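Local coordinates for hypothetical protein XAC2396 (Xanthomonas axonopodis pv. citri, PDB 2G3W) that is of unknown function but has a compact fold built around a variation of the PD-(D/E)XK nuclease motif, at residues T6-E11 / A144-G149; L27-H32 / M41-A46. All blocks are in the same frame, centred on the assembly; numbering follows the deposited sequence.

From the N terminus, strand 6-16 runs into its antiparallel neighbour, strand 21-31, and the chain then turns into helix 37-49. Interaction 2 (27-32 with 41-46) closes this short strand-to-helix loop by laying the helix against the strand. Interaction 1 closes a far longer loop: the chain passes through more than a hundred residues before 144-149 returns to the first strand, so the loop of interaction 2 falls wholly within it. The two meet through strand pairing, with probable hydrogen bonds from Gln31 N to Thr6 O and from Leu27 N to Ala10 O. Together they join strands 21-31, 6-16 and 149-157 at one end of the mixed sheet and hold helix 37-49 against them.

Interaction 1 (T6-E11 / A144-G149). With ACT (acetate ion), chain C.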
ATOM      1  N   THR A   6      12.047  17.023 -28.557  1.00 46.18           N
ATOM      2  CA  THR A   6      11.440  18.340 -28.349  1.00 45.16           C
ATOM      3  C   THR A   6      11.394  18.629 -26.858  1.00 43.98           C
ATOM      4  O   THR A   6      11.020  17.751 -26.054  1.00 44.22           O
ATOM      5  CB  THR A   6       9.998  18.456 -28.939  1.00 45.41           C
ATOM      6  OG1 THR A   6       9.106  17.652 -28.189  1.00 45.26           O
ATOM      7  CG2 THR A   6       9.924  17.993 -30.403  1.00 47.32           C
ATOM      8  N   VAL A   7      11.747  19.861 -26.504  1.00 42.58           N
ATOM      9  CA  VAL A   7      11.850  20.294 -25.116  1.00 41.22           C
ATOM     10  C   VAL A   7      10.566  20.937 -24.635  1.00 40.84           C
ATOM     11  O   VAL A   7      10.020  21.824 -25.287  1.00 41.40           O
ATOM     12  CB  VAL A   7      12.981  21.338 -24.905  1.00 41.18           C
ATOM     13  CG1 VAL A   7      13.125  21.658 -23.430  1.00 40.03           C
ATOM     14  CG2 VAL A   7      14.295  20.850 -25.475  1.00 39.64           C
ATOM     15  N   ARG A   8      10.114  20.504 -23.469  1.00 39.89           N
ATOM     16  CA  ARG A   8       8.918  21.045 -22.859  1.00 38.80           C
ATOM     17  C   ARG A   8       9.268  21.704 -21.541  1.00 37.61           C
ATOM     18  O   ARG A   8      10.175  21.258 -20.847  1.00 37.24           O
ATOM     19  CB  ARG A   8       7.910  19.921 -22.620  1.00 38.13           C
ATOM     20  CG  ARG A   8       7.742  19.075 -23.872  1.00 39.39           C
ATOM     21  CD  ARG A   8       6.385  18.526 -23.968  1.00 36.71           C
ATOM     22  NE  ARG A   8       6.152  17.741 -25.173  1.00 31.75           N
ATOM     23  CZ  ARG A   8       5.244  18.058 -26.085  1.00 31.21           C
ATOM     24  NH1 ARG A   8       4.513  19.164 -25.946  1.00 29.86           N
ATOM     25  NH2 ARG A   8       5.052  17.265 -27.130  1.00 31.40           N
ATOM     26  N   ARG A   9       8.515  22.747 -21.205  1.00 36.17           N
ATOM     27  CA  ARG A   9       8.614  23.394 -19.913  1.00 35.61           C
ATOM     28  C   ARG A   9       7.460  22.938 -19.033  1.00 34.74           C
ATOM     29  O   ARG A   9       6.326  22.794 -19.493  1.00 34.28           O
ATOM     30  CB  ARG A   9       8.578  24.917 -20.063  1.00 34.23           C
ATOM     31  CG  ARG A   9       9.830  25.572 -20.662  1.00 36.48           C
ATOM     32  CD  ARG A   9       9.687  27.109 -20.574  1.00 35.67           C
ATOM     33  NE  ARG A   9      10.876  27.865 -20.984  1.00 36.65           N
ATOM     34  CZ  ARG A   9      10.973  28.576 -22.105  1.00 36.60           C
ATOM     35  NH1 ARG A   9       9.960  28.649 -22.962  1.00 34.84           N
ATOM     36  NH2 ARG A   9      12.093  29.239 -22.366  1.00 39.40           N
ATOM     37  N   ALA A  10       7.741  22.735 -17.750  1.00 35.28           N
ATOM     38  CA  ALA A  10       6.689  22.385 -16.809  1.00 35.22           C
ATOM     39  C   ALA A  10       6.904  23.115 -15.505  1.00 36.11           C
ATOM     40  O   ALA A  10       7.978  23.045 -14.928  1.00 35.99           O
ATOM     41  CB  ALA A  10       6.662  20.895 -16.585  1.00 35.10           C
ATOM     42  N   GLU A  11       5.885  23.837 -15.059  1.00 36.89           N
ATOM     43  CA  GLU A  11       5.914  24.456 -13.740  1.00 37.70           C
ATOM     44  C   GLU A  11       4.965  23.666 -12.841  1.00 37.21           C
ATOM     45  O   GLU A  11       3.783  23.476 -13.179  1.00 36.77           O
ATOM     46  CB  GLU A  11       5.505  25.919 -13.807  1.00 38.16           C
ATOM     47  CG  GLU A  11       6.177  26.719 -14.936  1.00 42.87           C
ATOM     48  CD  GLU A  11       7.669  27.021 -14.697  1.00 49.15           C
ATOM     49  OE1 GLU A  11       8.061  27.324 -13.541  1.00 51.03           O
ATOM     50  OE2 GLU A  11       8.448  26.976 -15.683  1.00 51.11           O
ATOM     51  N   ALA A 144      -2.953  13.543 -22.777  1.00 32.59           N
ATOM     52  CA  ALA A 144      -3.690  14.461 -23.651  1.00 32.10           C
ATOM     53  C   ALA A 144      -3.589  15.909 -23.176  1.00 32.26           C
ATOM     54  O   ALA A 144      -3.938  16.833 -23.918  1.00 31.63           O
ATOM     55  CB  ALA A 144      -5.170  14.027 -23.780  1.00 31.73           C
ATOM     56  N   LEU A 145      -3.104  16.108 -21.949  1.00 31.85           N
ATOM     57  CA  LEU A 145      -2.970  17.467 -21.404  1.00 32.32           C
ATOM     58  C   LEU A 145      -1.589  18.057 -21.686  1.00 32.36           C
ATOM     59  O   LEU A 145      -1.287  19.172 -21.240  1.00 32.69           O
ATOM     60  CB  LEU A 145      -3.228  17.466 -19.889  1.00 32.83           C
ATOM     61  CG  LEU A 145      -4.628  17.071 -19.391  1.00 32.68           C
ATOM     62  CD1 LEU A 145      -4.734  17.236 -17.900  1.00 35.53           C
ATOM     63  CD2 LEU A 145      -5.734  17.881 -20.063  1.00 35.32           C
ATOM     64  N   ILE A 146      -0.760  17.320 -22.423  1.00 31.98           N
ATOM     65  CA  ILE A 146       0.586  17.770 -22.770  1.00 31.16           C
ATOM     66  C   ILE A 146       0.563  19.104 -23.575  1.00 31.24           C
ATOM     67  O   ILE A 146      -0.285  19.321 -24.430  1.00 29.64           O
ATOM     68  CB  ILE A 146       1.378  16.687 -23.509  1.00 32.36           C
ATOM     69  CG1 ILE A 146       2.893  16.921 -23.376  1.00 30.91           C
ATOM     70  CG2 ILE A 146       0.965  16.607 -24.988  1.00 31.34           C
ATOM     71  CD1 ILE A 146       3.678  15.713 -23.843  1.00 33.45           C
ATOM     72  N   GLN A 147       1.487  19.995 -23.244  1.00 31.46           N
ATOM     73  CA  GLN A 147       1.676  21.249 -23.983  1.00 31.40           C
ATOM     74  C   GLN A 147       3.164  21.556 -24.001  1.00 31.22           C
ATOM     75  O   GLN A 147       3.916  20.920 -23.303  1.00 31.07           O
ATOM     76  CB  GLN A 147       0.919  22.388 -23.307  1.00 32.06           C
ATOM     77  CG  GLN A 147      -0.586  22.167 -23.173  1.00 32.26           C
ATOM     78  CD  GLN A 147      -1.275  23.364 -22.571  1.00 35.45           C
ATOM     79  OE1 GLN A 147      -2.222  23.901 -23.142  1.00 37.24           O
ATOM     80  NE2 GLN A 147      -0.789  23.806 -21.418  1.00 37.37           N
ATOM     81  N   ARG A 148       3.603  22.515 -24.818  1.00 31.76           N
ATOM     82  CA  ARG A 148       5.020  22.889 -24.818  1.00 31.84           C
ATOM     83  C   ARG A 148       5.394  23.642 -23.546  1.00 31.76           C
ATOM     84  O   ARG A 148       6.485  23.474 -23.027  1.00 31.88           O
ATOM     85  CB  ARG A 148       5.358  23.724 -26.057  1.00 33.06           C
ATOM     86  CG  ARG A 148       5.242  22.956 -27.350  1.00 33.92           C
ATOM     87  CD  ARG A 148       6.444  22.089 -27.595  1.00 39.43           C
ATOM     88  NE  ARG A 148       6.422  21.566 -28.957  1.00 44.39           N
ATOM     89  CZ  ARG A 148       7.286  21.892 -29.918  1.00 45.20           C
ATOM     90  NH1 ARG A 148       7.153  21.345 -31.121  1.00 44.83           N
ATOM     91  NH2 ARG A 148       8.287  22.737 -29.683  1.00 44.28           N
ATOM     92  N   GLY A 149       4.481  24.470 -23.049  1.00 32.25           N
ATOM     93  CA  GLY A 149       4.682  25.202 -21.785  1.00 32.78           C
ATOM     94  C   GLY A 149       3.570  24.895 -20.804  1.00 32.59           C
ATOM     95  O   GLY A 149       2.455  25.375 -20.967  1.00 32.23           O
TER
HETATM   96  C   ACT C 801       9.141  24.978 -26.301  1.00 47.97           C
HETATM   97  O   ACT C 801       9.393  24.025 -27.101  1.00 47.94           O
HETATM   98  OXT ACT C 801       8.748  26.054 -26.813  1.00 46.97           O
HETATM   99  CH3 ACT C 801       9.267  24.839 -24.805  1.00 48.23           C
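Arg9 pairs with Gly149 in a parallel beta bridge, where strand 149-157 begins beside strand 6-16 in the large mixed sheet of this PD-(D/E)XK-related fold. The backbone bond that starts the pairing runs from Arg9 N to Arg148 O, 2.8 Å long and nearly straight at 170°. The same carbonyl lies 3.4 Å from Arg8 CA in a CA-H...O contact. Gly149 contributes backbone alone to the bridge.

A second polar link is weaker. Arg8 NH1 donates to Gln147 O over 3.2 Å, with the acceptor near the guanidinium plane. Arg8 NE bonds outside the contact to the side chain of Gln31, so the flat group is held from two directions. Arginine suits the place because it can serve a strand neighbour and a loop carbonyl at once.

The apolar part is Ile146, whose side chain crosses that of Arg8 at about a right angle. Its CD1 lies over one guanidinium face, displaced toward the rim and 3.5 Å from Arg8 NE. Beyond Arg8, Ile146 also touches Leu40 and Met41 of helix 37-49, joining the loop to the helix.

Charge shapes the outer side. A bend at chi2 (-80°) turns Arg148 CD back toward strand 6-16, and Arg148 NE lies over the face of the Arg8 guanidinium opposite Ile146 CD1. Arg8 NH1 and Arg148 NE are 4.3 Å apart, a proximity of like charges that a nearby anion would probably ease. Such an anion is present in the crystal, an acetate probably from the crystallisation liquor: its O accepts from Arg148 NH2 at 3.1 Å, at the edge of the guanidinium and in its plane.

Interaction 2 (L27-H32 / M41-A46); sequences LTLAQH and MVRLLA
Leu29 points its CD2 over one face of the Arg43 guanidinium, off-centre toward the rim and 4.0 Å from Arg43 NH1. The two side chains reach toward each other tip to tip, one from strand 21-31 and the other from helix 37-49; the axes of 27-31 and 41-46 approach to 10.4 Å and run roughly antiparallel. This is the alpha/beta layering of the fold: a helix covering an outer strand of the chain's sheet.

Further along the strand the contact is purely aliphatic. Leu44 CD1 meets two strand leucines, lying 3.8 Å from Leu27 CD1 and 4.0 Å from Leu29 CD1. With chi1 at -176°, Leu44 CG stands anti to the backbone N on the strand side, and CD1, one bond further on, makes the contacts; the side chain crosses Leu29 at about a right angle and Leu27 obliquely. Leucine suits these places, its forked end offering methyl groups to more than one neighbour, as Leu29 does with CD1 on Leu44 and CD2 on Arg43. Phe57 and Phe47 also touch Leu27, widening the apolar patch.

Arg43 reaches the strand by a chain bent at chi3 (-84°). Its NH2 donates to Ala30 O at 3.0 Å, but the N-H...O angle of 122° makes this bond weak. Alongside it, one water accepts from both Ala30 N (2.8 Å) and Arg43 NH1 (3.1 Å), so both backbone polar atoms of Ala30 are linked to this one guanidinium. The stronger partner lies outside the two segments: Arg43 NE forms a salt bridge with the Glu35 carboxylate.

A buried guanidinium is costly unless its charge is answered. Here Glu35 probably balances it while the water and Ala30 O occupy N-H groups at its end, which lets arginine lie against Leu29 beside the leucine cluster.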
ATOM      1  N   LEU A  27      10.586  23.085 -14.405  1.00 32.53           N
ATOM      2  CA  LEU A  27      11.206  21.949 -15.056  1.00 32.41           C
ATOM      3  C   LEU A  27      11.310  22.097 -16.576  1.00 32.40           C
ATOM      4  O   LEU A  27      10.527  22.812 -17.191  1.00 32.36           O
ATOM      5  CB  LEU A  27      10.400  20.670 -14.744  1.00 32.09           C
ATOM      6  CG  LEU A  27      10.264  20.300 -13.261  1.00 32.53           C
ATOM      7  CD1 LEU A  27       9.489  19.032 -13.167  1.00 33.27           C
ATOM      8  CD2 LEU A  27      11.613  20.147 -12.569  1.00 35.64           C
ATOM      9  N   THR A  28      12.268  21.363 -17.137  1.00 32.14           N
ATOM     10  CA  THR A  28      12.506  21.217 -18.558  1.00 32.23           C
ATOM     11  C   THR A  28      12.626  19.734 -18.824  1.00 33.64           C
ATOM     12  O   THR A  28      13.336  19.026 -18.089  1.00 34.82           O
ATOM     13  CB  THR A  28      13.826  21.957 -18.907  1.00 32.58           C
ATOM     14  OG1 THR A  28      13.511  23.327 -19.182  1.00 32.57           O
ATOM     15  CG2 THR A  28      14.565  21.329 -20.084  1.00 31.20           C
ATOM     16  N   LEU A  29      11.885  19.249 -19.828  1.00 33.87           N
ATOM     17  CA  LEU A  29      11.886  17.833 -20.205  1.00 34.07           C
ATOM     18  C   LEU A  29      12.140  17.697 -21.674  1.00 34.05           C
ATOM     19  O   LEU A  29      11.430  18.304 -22.488  1.00 34.78           O
ATOM     20  CB  LEU A  29      10.547  17.138 -19.866  1.00 33.53           C
ATOM     21  CG  LEU A  29      10.086  17.003 -18.425  1.00 32.48           C
ATOM     22  CD1 LEU A  29       9.259  18.240 -18.065  1.00 31.16           C
ATOM     23  CD2 LEU A  29       9.245  15.727 -18.305  1.00 30.94           C
ATOM     24  N   ALA A  30      13.179  16.939 -22.015  1.00 34.79           N
ATOM     25  CA  ALA A  30      13.478  16.645 -23.414  1.00 35.15           C
ATOM     26  C   ALA A  30      12.672  15.409 -23.767  1.00 35.30           C
ATOM     27  O   ALA A  30      12.902  14.372 -23.199  1.00 36.76           O
ATOM     28  CB  ALA A  30      14.962  16.369 -23.609  1.00 34.93           C
ATOM     29  N   GLN A  31      11.735  15.517 -24.695  1.00 36.30           N
ATOM     30  CA  GLN A  31      10.942  14.350 -25.112  1.00 36.22           C
ATOM     31  C   GLN A  31      11.634  13.598 -26.255  1.00 36.93           C
ATOM     32  O   GLN A  31      11.722  14.100 -27.370  1.00 36.36           O
ATOM     33  CB  GLN A  31       9.542  14.759 -25.562  1.00 35.93           C
ATOM     34  CG  GLN A  31       8.661  13.558 -25.929  1.00 34.48           C
ATOM     35  CD  GLN A  31       7.197  13.934 -26.109  1.00 34.93           C
ATOM     36  OE1 GLN A  31       6.833  15.103 -26.029  1.00 34.13           O
ATOM     37  NE2 GLN A  31       6.349  12.932 -26.343  1.00 33.54           N
ATOM     38  N   HIS A  32      12.127  12.403 -25.952  1.00 38.55           N
ATOM     39  CA  HIS A  32      12.829  11.557 -26.935  1.00 40.29           C
ATOM     40  C   HIS A  32      11.877  11.256 -28.097  1.00 39.98           C
ATOM     41  O   HIS A  32      10.674  11.157 -27.885  1.00 39.00           O
ATOM     42  CB  HIS A  32      13.276  10.255 -26.239  1.00 41.58           C
ATOM     43  CG  HIS A  32      14.067   9.325 -27.117  1.00 44.70           C
ATOM     44  ND1 HIS A  32      15.444   9.349 -27.183  1.00 47.70           N
ATOM     45  CD2 HIS A  32      13.667   8.333 -27.952  1.00 47.42           C
ATOM     46  CE1 HIS A  32      15.857   8.424 -28.034  1.00 48.57           C
ATOM     47  NE2 HIS A  32      14.798   7.795 -28.515  1.00 48.54           N
HETATM   48  N   MSE A  41       4.255  12.468 -19.802  1.00 29.33           N
HETATM   49  CA  MSE A  41       3.437  12.972 -18.706  1.00 30.59           C
HETATM   50  C   MSE A  41       3.545  12.062 -17.460  1.00 29.74           C
HETATM   51  O   MSE A  41       3.458  12.532 -16.324  1.00 31.04           O
HETATM   52  CB  MSE A  41       1.954  13.210 -19.145  1.00 31.01           C
HETATM   53  CG  MSE A  41       1.790  14.281 -20.254  1.00 32.88           C
HETATM   54 SE   MSE A  41       2.374  16.004 -19.612  0.80 35.58          SE
HETATM   55  CE  MSE A  41       0.980  16.270 -18.301  1.00 35.29           C
ATOM     56  N   VAL A  42       3.753  10.778 -17.669  1.00 31.11           N
ATOM     57  CA  VAL A  42       4.018   9.850 -16.546  1.00 30.63           C
ATOM     58  C   VAL A  42       5.352  10.249 -15.896  1.00 31.65           C
ATOM     59  O   VAL A  42       5.457  10.241 -14.649  1.00 31.50           O
ATOM     60  CB  VAL A  42       4.050   8.368 -16.964  1.00 31.96           C
ATOM     61  CG1 VAL A  42       4.500   7.451 -15.793  1.00 31.19           C
ATOM     62  CG2 VAL A  42       2.652   7.894 -17.406  1.00 30.05           C
ATOM     63  N   ARG A  43       6.357  10.638 -16.707  1.00 31.71           N
ATOM     64  CA  ARG A  43       7.616  11.104 -16.115  1.00 32.51           C
ATOM     65  C   ARG A  43       7.419  12.392 -15.319  1.00 32.29           C
ATOM     66  O   ARG A  43       7.994  12.581 -14.247  1.00 32.42           O
ATOM     67  CB  ARG A  43       8.673  11.408 -17.166  1.00 34.19           C
ATOM     68  CG  ARG A  43       9.291  10.256 -17.928  1.00 39.73           C
ATOM     69  CD  ARG A  43      10.743  10.748 -18.264  1.00 42.46           C
ATOM     70  NE  ARG A  43      10.728  11.565 -19.490  1.00 39.80           N
ATOM     71  CZ  ARG A  43      11.455  12.642 -19.731  1.00 42.35           C
ATOM     72  NH1 ARG A  43      12.253  13.175 -18.802  1.00 43.19           N
ATOM     73  NH2 ARG A  43      11.321  13.240 -20.913  1.00 41.56           N
ATOM     74  N   LEU A  44       6.644  13.318 -15.875  1.00 32.71           N
ATOM     75  CA  LEU A  44       6.317  14.545 -15.157  1.00 32.27           C
ATOM     76  C   LEU A  44       5.569  14.215 -13.860  1.00 32.32           C
ATOM     77  O   LEU A  44       5.905  14.725 -12.794  1.00 32.28           O
ATOM     78  CB  LEU A  44       5.497  15.490 -16.037  1.00 32.66           C
ATOM     79  CG  LEU A  44       5.203  16.835 -15.401  1.00 32.85           C
ATOM     80  CD1 LEU A  44       6.535  17.596 -15.158  1.00 33.17           C
ATOM     81  CD2 LEU A  44       4.241  17.608 -16.268  1.00 32.75           C
ATOM     82  N   LEU A  45       4.547  13.371 -13.948  1.00 31.47           N
ATOM     83  CA  LEU A  45       3.836  12.914 -12.750  1.00 32.38           C
ATOM     84  C   LEU A  45       4.807  12.266 -11.727  1.00 31.66           C
ATOM     85  O   LEU A  45       4.664  12.477 -10.507  1.00 31.74           O
ATOM     86  CB  LEU A  45       2.672  11.951 -13.133  1.00 31.98           C
ATOM     87  CG  LEU A  45       1.922  11.272 -11.983  1.00 32.96           C
ATOM     88  CD1 LEU A  45       1.229  12.234 -11.068  1.00 33.34           C
ATOM     89  CD2 LEU A  45       0.940  10.229 -12.524  1.00 33.65           C
ATOM     90  N   ALA A  46       5.756  11.461 -12.221  1.00 31.60           N
ATOM     91  CA  ALA A  46       6.729  10.775 -11.356  1.00 31.81           C
ATOM     92  C   ALA A  46       7.582  11.766 -10.593  1.00 31.83           C
ATOM     93  O   ALA A  46       7.833  11.602  -9.386  1.00 31.12           O
ATOM     94  CB  ALA A  46       7.608   9.830 -12.155  1.00 32.86           C
TER
HETATM   95  O   HOH W   1      14.183  15.246 -20.058  1.00 32.74           O